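Local coordinates for protein probable porin (Pseudomonas aeruginosa, PDB 4FSO) that probably acts as a porin, a beta-barrel channel that lets small solutes pass through the outer membrane, at residues F48-S54 with V65-L71; Q280-S286 with F307-R313. All coordinates share one frame; numbering follows the deposited sequence.

Contact 1 and contact 2 are two pieces of the same barrel wall, on opposite sides of the chain's centre: their own centres lie 20 and 19 Å from it and about 38 Å from each other. Their nearest atoms are about 26 Å apart, so neither touches the other. Contact 1 is a regular antiparallel hairpin, complete before contact 2 opens further along the chain. Contact 2 is the end of strand 273-283 and the residues after it, packed against the last part of a long loop. A bound detergent touches A69 in contact 1 and another part of the wall carries one at R313 in contact 2, consistent with both residues facing the membrane side of the barrel.

Contact 1: residues F48-S54 with V65-L71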
loop_
_atom_site.group_PDB
_atom_site.type_symbol
_atom_site.label_atom_id
_atom_site.label_comp_id
_atom_site.label_asym_id
_atom_site.label_seq_id
_atom_site.Cartn_x
_atom_site.Cartn_y
_atom_site.Cartn_z
ATOM N N PHE A 48 -19.179 -2.375 4.086
ATOM C CA PHE A 48 -19.713 -1.267 3.310
ATOM C C PHE A 48 -18.858 -0.026 3.455
ATOM O O PHE A 48 -18.618 0.462 4.563
ATOM C CB PHE A 48 -21.158 -0.999 3.716
ATOM C CG PHE A 48 -22.055 -2.150 3.434
ATOM C CD1 PHE A 48 -22.564 -2.350 2.160
ATOM C CD2 PHE A 48 -22.335 -3.080 4.422
ATOM C CE1 PHE A 48 -23.368 -3.441 1.887
ATOM C CE2 PHE A 48 -23.141 -4.173 4.159
ATOM C CZ PHE A 48 -23.660 -4.353 2.887
ATOM N N ILE A 49 -18.365 0.472 2.334
ATOM C CA ILE A 49 -17.546 1.666 2.397
ATOM C C ILE A 49 -18.228 2.805 1.697
ATOM O O ILE A 49 -18.492 2.743 0.499
ATOM C CB ILE A 49 -16.187 1.505 1.730
ATOM C CG1 ILE A 49 -15.690 0.057 1.818
ATOM C CG2 ILE A 49 -15.219 2.523 2.334
ATOM C CD1 ILE A 49 -14.998 -0.277 3.112
ATOM N N LEU A 50 -18.496 3.854 2.458
ATOM C CA LEU A 50 -19.118 5.041 1.919
ATOM C C LEU A 50 -18.048 6.110 1.750
ATOM O O LEU A 50 -17.334 6.446 2.682
ATOM C CB LEU A 50 -20.227 5.495 2.866
ATOM C CG LEU A 50 -21.216 6.525 2.357
ATOM C CD1 LEU A 50 -20.664 7.902 2.635
ATOM C CD2 LEU A 50 -21.432 6.300 0.871
ATOM N N ASP A 51 -17.925 6.624 0.543
ATOM C CA ASP A 51 -16.912 7.616 0.238
ATOM C C ASP A 51 -17.541 8.749 -0.547
ATOM O O ASP A 51 -17.966 8.565 -1.692
ATOM C CB ASP A 51 -15.797 7.005 -0.602
ATOM C CG ASP A 51 -14.980 8.065 -1.331
ATOM O OD1 ASP A 51 -14.021 8.573 -0.709
ATOM O OD2 ASP A 51 -15.311 8.406 -2.507
ATOM N N LEU A 52 -17.608 9.921 0.063
ATOM C CA LEU A 52 -18.237 11.061 -0.585
ATOM C C LEU A 52 -17.267 12.183 -0.623
ATOM O O LEU A 52 -16.780 12.634 0.422
ATOM C CB LEU A 52 -19.419 11.546 0.222
ATOM C CG LEU A 52 -20.814 10.976 0.022
ATOM C CD1 LEU A 52 -20.797 9.547 -0.472
ATOM C CD2 LEU A 52 -21.541 11.106 1.345
ATOM N N ARG A 53 -16.987 12.649 -1.825
ATOM C CA ARG A 53 -16.173 13.839 -1.967
ATOM C C ARG A 53 -17.013 14.891 -2.660
ATOM O O ARG A 53 -17.432 14.691 -3.794
ATOM C CB ARG A 53 -14.949 13.531 -2.802
ATOM C CG ARG A 53 -14.492 12.097 -2.696
ATOM C CD ARG A 53 -13.973 11.790 -1.304
ATOM N NE ARG A 53 -13.034 10.680 -1.316
ATOM C CZ ARG A 53 -11.834 10.733 -1.880
ATOM N NH1 ARG A 53 -11.429 11.839 -2.487
ATOM N NH2 ARG A 53 -11.039 9.680 -1.838
ATOM N N SER A 54 -17.275 16.004 -1.979
ATOM C CA SER A 54 -18.044 17.080 -2.608
ATOM C C SER A 54 -17.228 17.781 -3.686
ATOM O O SER A 54 -16.034 17.542 -3.851
ATOM C CB SER A 54 -18.484 18.112 -1.577
ATOM O OG SER A 54 -17.363 18.856 -1.105
ATOM N N VAL A 65 -16.477 19.237 1.146
ATOM C CA VAL A 65 -16.432 18.281 2.236
ATOM C C VAL A 65 -16.277 16.847 1.765
ATOM O O VAL A 65 -16.761 16.453 0.699
ATOM C CB VAL A 65 -17.640 18.439 3.211
ATOM C CG1 VAL A 65 -18.985 18.127 2.515
ATOM C CG2 VAL A 65 -17.431 17.582 4.466
ATOM N N ASP A 66 -15.562 16.085 2.579
ATOM C CA ASP A 66 -15.257 14.691 2.322
ATOM C C ASP A 66 -15.665 13.885 3.524
ATOM O O ASP A 66 -15.459 14.288 4.672
ATOM C CB ASP A 66 -13.768 14.516 2.069
ATOM C CG ASP A 66 -13.378 14.919 0.675
ATOM O OD1 ASP A 66 -14.256 15.428 -0.059
ATOM O OD2 ASP A 66 -12.202 14.724 0.313
ATOM N N THR A 67 -16.264 12.741 3.261
ATOM C CA THR A 67 -16.856 11.987 4.333
ATOM C C THR A 67 -16.660 10.520 4.091
ATOM O O THR A 67 -16.914 10.008 2.991
ATOM C CB THR A 67 -18.334 12.265 4.400
ATOM O OG1 THR A 67 -18.815 12.420 3.065
ATOM C CG2 THR A 67 -18.592 13.552 5.162
ATOM N N LEU A 68 -16.195 9.842 5.128
ATOM C CA LEU A 68 -16.078 8.403 5.070
ATOM C C LEU A 68 -16.946 7.736 6.118
ATOM O O LEU A 68 -17.011 8.165 7.273
ATOM C CB LEU A 68 -14.627 7.989 5.224
ATOM C CG LEU A 68 -13.819 8.393 4.005
ATOM C CD1 LEU A 68 -12.555 9.131 4.444
ATOM C CD2 LEU A 68 -13.507 7.162 3.152
ATOM N N ALA A 69 -17.635 6.690 5.697
ATOM C CA ALA A 69 -18.450 5.924 6.612
ATOM C C ALA A 69 -18.208 4.468 6.292
ATOM O O ALA A 69 -18.200 4.085 5.114
ATOM C CB ALA A 69 -19.911 6.271 6.428
ATOM N N MET A 70 -17.983 3.659 7.326
ATOM C CA MET A 70 -17.757 2.237 7.107
ATOM C C MET A 70 -18.535 1.393 8.090
ATOM O O MET A 70 -18.807 1.811 9.220
ATOM C CB MET A 70 -16.272 1.902 7.184
ATOM C CG MET A 70 -15.427 2.772 6.296
ATOM S SD MET A 70 -13.765 2.965 6.921
ATOM C CE MET A 70 -13.179 4.291 5.865
ATOM N N LEU A 71 -18.882 0.193 7.643
ATOM C CA LEU A 71 -19.741 -0.697 8.404
ATOM C C LEU A 71 -19.364 -2.149 8.108
ATOM O O LEU A 71 -19.435 -2.600 6.957
ATOM C CB LEU A 71 -21.209 -0.452 8.035
ATOM C CG LEU A 71 -22.162 -1.213 8.953
ATOM C CD1 LEU A 71 -22.099 -0.618 10.362
ATOM C CD2 LEU A 71 -23.588 -1.236 8.419
#
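F48 pairs with L71: its N and O both bond to that residue, and F48 CB meets L71 CB at 4.4 Å on the outer face of the barrel. I49 turns inward against M70; with its CG2 branch anti to the backbone N, it meets M70 CG at 4.0 Å. L50 returns to the outside, where L50 N bonds to A69 O at 2.7 Å. L50 CB rests 3.7 Å from A69 CB. D51, inward again, runs alongside L68 and forms a salt bridge from OD1 to R53 NE. L52 receives two bonds at its carbonyl: T67 N comes within 2.9 Å of L52 O, and T67 OG1 adds a weak bond. R53 slants across D66, laying its CD 3.7 Å from D66 CG; the guanidinium and carboxylate planes are 47° apart and D66 OD2 lies well out of the guanidinium plane, so these charged ends attract without a hydrogen bond. D66 instead forms its salt bridge with K109. At S54 the N bonds to V65 O at 2.8 Å. Strand 13-26 flanks the hairpin beside 48-53, and strand 101-112 continues the wall beyond 65-71; loop residues L137 and P138 lie against I49 and M70 inside.

Contact 2: residues Q280-S286 with F307-R313; sequences QRMNGAS and FANPEER
R281 and R313 lie side by side on the outer face, their guanidinium groups stacked with centres 3.7 Å apart and planes at 27°. Both chains run extended from CG to NE, with R313 NE over the centre of the R281 group. The stack brings together two like charges, which would be expected to repel. A bound detergent touches R313 on this outer side. M282 goes the other way, into the barrel: its chain bends at chi2 (60°) and chi3, curling against the loop so that M282 SD sits 3.8 Å from A308 CB and CG 3.3 Å from N309 O. M282 N bonds to E312 O at 2.9 Å. Q280, on the same inner side, extends toward the loop with CG anti to the backbone N (chi1 179°), and Q280 NE2 approaches F307 O from above the carbonyl plane at 2.9 Å; NE2 also bonds D306 O, while OE1 takes the N-H of N300. A water donates to G284 O and S286 O and accepts from E311 N. A type II turn from N309 to E312, closed by E312 N to N309 O, with E312 OE1 also taking bonds from N309 N and ND2, leads into strand 313-322: a long porin loop rejoining the barrel wall beside strand 273-283.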
loop_
_atom_site.group_PDB
_atom_site.type_symbol
_atom_site.label_atom_id
_atom_site.label_comp_id
_atom_site.label_asym_id
_atom_site.label_seq_id
_atom_site.Cartn_x
_atom_site.Cartn_y
_atom_site.Cartn_z
ATOM N N GLN A 280 15.268 -6.855 -4.326
ATOM C CA GLN A 280 15.056 -6.108 -3.116
ATOM C C GLN A 280 16.193 -6.407 -2.151
ATOM O O GLN A 280 16.633 -7.550 -2.053
ATOM C CB GLN A 280 13.721 -6.512 -2.497
ATOM C CG GLN A 280 13.376 -5.807 -1.193
ATOM C CD GLN A 280 11.885 -5.878 -0.868
ATOM O OE1 GLN A 280 11.037 -5.459 -1.664
ATOM N NE2 GLN A 280 11.564 -6.420 0.298
ATOM N N ARG A 281 16.661 -5.377 -1.448
ATOM C CA ARG A 281 17.714 -5.535 -0.472
ATOM C C ARG A 281 17.615 -4.585 0.721
ATOM O O ARG A 281 17.354 -3.379 0.591
ATOM C CB ARG A 281 19.084 -5.419 -1.122
ATOM C CG ARG A 281 20.224 -5.450 -0.115
ATOM C CD ARG A 281 21.534 -5.696 -0.803
ATOM N NE ARG A 281 22.617 -5.740 0.167
ATOM C CZ ARG A 281 23.809 -6.257 -0.079
ATOM N NH1 ARG A 281 24.069 -6.778 -1.264
ATOM N NH2 ARG A 281 24.732 -6.250 0.865
ATOM N N MET A 282 17.831 -5.178 1.890
ATOM C CA MET A 282 17.789 -4.523 3.184
ATOM C C MET A 282 19.224 -4.414 3.720
ATOM O O MET A 282 20.019 -5.381 3.637
ATOM C CB MET A 282 16.963 -5.414 4.119
ATOM C CG MET A 282 15.714 -4.809 4.748
ATOM S SD MET A 282 14.411 -4.208 3.655
ATOM C CE MET A 282 14.437 -5.414 2.332
ATOM N N ASN A 283 19.562 -3.237 4.251
ATOM C CA ASN A 283 20.870 -3.018 4.865
ATOM C C ASN A 283 20.743 -2.318 6.199
ATOM O O ASN A 283 19.932 -1.403 6.349
ATOM C CB ASN A 283 21.779 -2.192 3.951
ATOM C CG ASN A 283 21.864 -2.754 2.547
ATOM O OD1 ASN A 283 20.967 -2.533 1.723
ATOM N ND2 ASN A 283 22.950 -3.483 2.261
ATOM N N GLY A 284 21.557 -2.730 7.167
ATOM C CA GLY A 284 21.565 -2.092 8.467
ATOM C C GLY A 284 21.160 -3.098 9.506
ATOM O O GLY A 284 20.951 -4.268 9.190
ATOM N N ALA A 285 21.046 -2.647 10.745
ATOM C CA ALA A 285 20.716 -3.542 11.851
ATOM C C ALA A 285 19.219 -3.884 11.894
ATOM O O ALA A 285 18.813 -4.928 12.401
ATOM C CB ALA A 285 21.142 -2.908 13.169
ATOM N N SER A 286 18.405 -2.989 11.352
ATOM C CA SER A 286 16.968 -3.036 11.570
ATOM C C SER A 286 16.277 -3.540 10.350
ATOM O O SER A 286 16.829 -3.506 9.249
ATOM C CB SER A 286 16.428 -1.634 11.856
ATOM O OG SER A 286 17.086 -1.083 12.958
ATOM N N PHE A 307 9.405 -9.367 2.971
ATOM C CA PHE A 307 10.823 -9.569 2.661
ATOM C C PHE A 307 11.702 -8.400 3.085
ATOM O O PHE A 307 12.651 -8.028 2.413
ATOM C CB PHE A 307 11.001 -9.937 1.187
ATOM C CG PHE A 307 10.349 -11.228 0.845
ATOM C CD1 PHE A 307 9.010 -11.261 0.481
ATOM C CD2 PHE A 307 11.060 -12.426 0.954
ATOM C CE1 PHE A 307 8.402 -12.453 0.196
ATOM C CE2 PHE A 307 10.466 -13.637 0.663
ATOM C CZ PHE A 307 9.128 -13.651 0.284
ATOM N N ALA A 308 11.375 -7.840 4.234
ATOM C CA ALA A 308 11.985 -6.613 4.680
ATOM C C ALA A 308 12.600 -6.832 6.050
ATOM O O ALA A 308 12.766 -5.891 6.804
ATOM C CB ALA A 308 10.946 -5.501 4.709
ATOM N N ASN A 309 12.908 -8.089 6.365
ATOM C CA ASN A 309 13.647 -8.479 7.566
ATOM C C ASN A 309 15.108 -8.031 7.518
ATOM O O ASN A 309 15.595 -7.675 6.453
ATOM C CB ASN A 309 13.579 -9.975 7.718
ATOM C CG ASN A 309 12.221 -10.436 8.147
ATOM O OD1 ASN A 309 11.803 -10.181 9.278
ATOM N ND2 ASN A 309 11.514 -11.125 7.249
ATOM N N PRO A 310 15.820 -8.041 8.662
ATOM C CA PRO A 310 17.103 -7.330 8.604
ATOM C C PRO A 310 18.111 -7.963 7.647
ATOM O O PRO A 310 18.300 -9.183 7.659
ATOM C CB PRO A 310 17.603 -7.378 10.063
ATOM C CG PRO A 310 16.417 -7.636 10.870
ATOM C CD PRO A 310 15.556 -8.542 10.020
ATOM N N GLU A 311 18.718 -7.127 6.809
ATOM C CA GLU A 311 19.799 -7.561 5.932
ATOM C C GLU A 311 19.355 -8.557 4.885
ATOM O O GLU A 311 20.177 -9.248 4.274
ATOM C CB GLU A 311 20.985 -8.113 6.736
ATOM C CG GLU A 311 22.146 -7.139 6.803
ATOM C CD GLU A 311 22.935 -7.281 8.077
ATOM O OE1 GLU A 311 22.574 -8.147 8.895
ATOM O OE2 GLU A 311 23.909 -6.527 8.272
ATOM N N GLU A 312 18.048 -8.610 4.668
ATOM C CA GLU A 312 17.456 -9.581 3.765
ATOM C C GLU A 312 17.668 -9.195 2.290
ATOM O O GLU A 312 17.609 -8.024 1.919
ATOM C CB GLU A 312 15.978 -9.755 4.115
ATOM C CG GLU A 312 15.143 -10.539 3.105
ATOM C CD GLU A 312 13.895 -11.186 3.726
ATOM O OE1 GLU A 312 13.312 -10.609 4.669
ATOM O OE2 GLU A 312 13.501 -12.288 3.276
ATOM N N ARG A 313 17.951 -10.187 1.457
ATOM C CA ARG A 313 17.966 -9.977 0.017
ATOM C C ARG A 313 17.000 -10.944 -0.610
ATOM O O ARG A 313 16.900 -12.106 -0.187
ATOM C CB ARG A 313 19.352 -10.237 -0.544
ATOM C CG ARG A 313 20.427 -9.896 0.434
ATOM C CD ARG A 313 21.736 -10.284 -0.105
ATOM N NE ARG A 313 22.794 -9.660 0.658
ATOM C CZ ARG A 313 24.080 -9.878 0.439
ATOM N NH1 ARG A 313 24.451 -10.711 -0.538
ATOM N NH2 ARG A 313 24.978 -9.263 1.200
HETATM O O HOH W 1 22.382 -7.552 3.189
HETATM O O HOH W 2 18.810 -4.511 7.387
#